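Protein (hdlp (histone deacetylase-like protein)) (Aquifex aeolicus, PDB 1C3P) is a bacterial homologue of histone deacetylases that probably acts as a zinc-dependent deacetylase, and binds the inhibitors TSA and SAHA. Local coordinates at residues Asn269-Ala274 against Leu351-Arg356. Numbering follows the deposited sequence.
Sequences NLSNVA and LKDPWR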
loop_
_atom_site.group_PDB
_atom_site.type_symbol
_atom_site.label_atom_id
_atom_site.label_comp_id
_atom_site.label_asym_id
_atom_site.label_seq_id
_atom_site.Cartn_x
_atom_site.Cartn_y
_atom_site.Cartn_z
ATOM N N ASN A 269 1.551 15.548 6.122
ATOM C CA ASN A 269 0.325 16.026 6.759
ATOM C C ASN A 269 -0.786 16.211 5.739
ATOM O O ASN A 269 -1.392 17.278 5.656
ATOM C CB ASN A 269 0.562 17.366 7.464
ATOM C CG ASN A 269 1.650 17.291 8.511
ATOM O OD1 ASN A 269 1.723 16.331 9.280
ATOM N ND2 ASN A 269 2.490 18.320 8.567
ATOM N N LEU A 270 -1.073 15.170 4.978
ATOM C CA LEU A 270 -2.098 15.278 3.962
ATOM C C LEU A 270 -3.529 15.085 4.479
ATOM O O LEU A 270 -3.748 14.575 5.590
ATOM C CB LEU A 270 -1.844 14.251 2.863
ATOM C CG LEU A 270 -0.456 14.187 2.213
ATOM C CD1 LEU A 270 -0.586 13.307 0.977
ATOM C CD2 LEU A 270 0.043 15.580 1.824
ATOM N N SER A 271 -4.484 15.491 3.645
ATOM C CA SER A 271 -5.918 15.352 3.911
ATOM C C SER A 271 -6.410 14.131 3.124
ATOM O O SER A 271 -5.775 13.760 2.125
ATOM C CB SER A 271 -6.684 16.577 3.402
ATOM O OG SER A 271 -6.682 16.631 1.980
ATOM N N ASN A 272 -7.529 13.527 3.548
ATOM C CA ASN A 272 -8.114 12.354 2.865
ATOM C C ASN A 272 -8.572 12.756 1.483
ATOM O O ASN A 272 -8.643 11.926 0.579
ATOM C CB ASN A 272 -9.403 11.841 3.515
ATOM C CG ASN A 272 -9.210 11.252 4.858
ATOM O OD1 ASN A 272 -10.198 10.980 5.552
ATOM N ND2 ASN A 272 -7.958 11.017 5.247
ATOM N N VAL A 273 -8.980 14.016 1.353
ATOM C CA VAL A 273 -9.467 14.517 0.076
ATOM C C VAL A 273 -8.351 14.667 -0.950
ATOM O O VAL A 273 -8.572 14.469 -2.133
ATOM C CB VAL A 273 -10.227 15.836 0.266
ATOM C CG1 VAL A 273 -10.587 16.434 -1.073
ATOM C CG2 VAL A 273 -11.519 15.551 1.041
ATOM N N ALA A 274 -7.146 15.006 -0.502
ATOM C CA ALA A 274 -6.033 15.097 -1.436
ATOM C C ALA A 274 -5.639 13.652 -1.806
ATOM O O ALA A 274 -5.213 13.386 -2.933
ATOM C CB ALA A 274 -4.856 15.838 -0.784
ATOM N N LEU A 351 -16.757 12.308 7.166
ATOM C CA LEU A 351 -16.024 11.305 6.425
ATOM C C LEU A 351 -14.827 11.959 5.730
ATOM O O LEU A 351 -13.710 11.437 5.767
ATOM C CB LEU A 351 -16.952 10.641 5.401
ATOM C CG LEU A 351 -16.508 9.278 4.871
ATOM C CD1 LEU A 351 -17.599 8.689 4.000
ATOM C CD2 LEU A 351 -15.215 9.408 4.102
ATOM N N LYS A 352 -15.063 13.108 5.110
ATOM C CA LYS A 352 -14.014 13.839 4.395
ATOM C C LYS A 352 -13.413 14.919 5.276
ATOM O O LYS A 352 -14.144 15.633 5.949
ATOM C CB LYS A 352 -14.609 14.491 3.145
ATOM C CG LYS A 352 -15.032 13.505 2.077
ATOM C CD LYS A 352 -15.977 14.116 1.043
ATOM C CE LYS A 352 -15.389 15.303 0.316
ATOM N NZ LYS A 352 -16.374 15.849 -0.670
ATOM N N ASP A 353 -12.089 15.035 5.321
ATOM C CA ASP A 353 -11.545 16.130 6.111
ATOM C C ASP A 353 -11.332 17.329 5.191
ATOM O O ASP A 353 -11.385 17.203 3.968
ATOM C CB ASP A 353 -10.248 15.749 6.855
ATOM C CG ASP A 353 -9.270 14.984 6.007
ATOM O OD1 ASP A 353 -9.421 13.753 5.881
ATOM O OD2 ASP A 353 -8.341 15.614 5.467
ATOM N N PRO A 354 -11.159 18.523 5.765
ATOM C CA PRO A 354 -10.945 19.724 4.955
ATOM C C PRO A 354 -9.602 19.637 4.251
ATOM O O PRO A 354 -8.714 18.905 4.687
ATOM C CB PRO A 354 -10.948 20.834 6.003
ATOM C CG PRO A 354 -10.309 20.136 7.182
ATOM C CD PRO A 354 -11.164 18.879 7.193
ATOM N N TRP A 355 -9.450 20.369 3.160
ATOM C CA TRP A 355 -8.166 20.355 2.484
ATOM C C TRP A 355 -7.094 20.830 3.445
ATOM O O TRP A 355 -7.390 21.551 4.399
ATOM C CB TRP A 355 -8.180 21.250 1.254
ATOM C CG TRP A 355 -8.788 20.576 0.096
ATOM C CD1 TRP A 355 -10.118 20.460 -0.194
ATOM C CD2 TRP A 355 -8.091 19.817 -0.887
ATOM N NE1 TRP A 355 -10.289 19.667 -1.307
ATOM C CE2 TRP A 355 -9.057 19.259 -1.750
ATOM C CE3 TRP A 355 -6.741 19.550 -1.123
ATOM C CZ2 TRP A 355 -8.713 18.451 -2.832
ATOM C CZ3 TRP A 355 -6.399 18.750 -2.194
ATOM C CH2 TRP A 355 -7.379 18.209 -3.034
ATOM N N ARG A 356 -5.858 20.406 3.193
ATOM C CA ARG A 356 -4.714 20.773 4.020
ATOM C C ARG A 356 -3.595 21.164 3.068
ATOM O O ARG A 356 -2.560 20.503 2.988
ATOM C CB ARG A 356 -4.297 19.584 4.898
ATOM C CG ARG A 356 -5.384 19.180 5.892
ATOM C CD ARG A 356 -5.169 17.825 6.537
ATOM N NE ARG A 356 -6.267 17.542 7.461
ATOM C CZ ARG A 356 -6.493 16.363 8.029
ATOM N NH1 ARG A 356 -5.695 15.332 7.771
ATOM N NH2 ARG A 356 -7.520 16.219 8.860
HETATM O O HOH W 1 -0.790 20.004 5.366
#
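The carbonyl oxygen of Leu270 receives NH1 of Arg356 at 3.0 Å, with an N-H...O angle of 146°. That oxygen lies at the edge of the guanidinium, near its plane, whereas the donor is tilted 31° from the carbonyl plane. Arg356 arrives there extended from CG to NE, its CD running past CA of Ser271 at 3.7 Å, and its NH2 forms a salt bridge with Glu262. OD2 of Asp353, whose modelled place is less sure because it crowds Ser271, lies over one face of the same guanidinium, a pairing of charges with no N-H pointing at it. A leucine in place of Arg356 would probably leave the Leu270 carbonyl without this donor, cost Glu262 its salt bridge to this side chain, and leave Asp353 with a long, weak ion pair to Arg304. Asp353 also accepts from the backbone N of Asn272, although its oxygens are modelled too close to neighbours for the exact bond geometry to be certain. Ser271 is the N-cap of helix 272-286 in the arginase-like deacetylase fold: its OG accepts from Ala274 N at 3.0 Å and is hydrogen-bonded to Asp228, which also accepts from Arg356 N. On the first turn of that helix, Val273 places CG1 anti to its backbone N (chi1 173°), 3.3 Å from CZ2 of Trp355, and CG2 3.9 Å from CB of Lys352. The indole meets Val273 with one face, toward the ring's rim, and Ala274 CB comes to 3.6 Å from CZ3 of Trp355. At the other end of the contact, a water donates to the carbonyl oxygens of both Asn269 and Arg356.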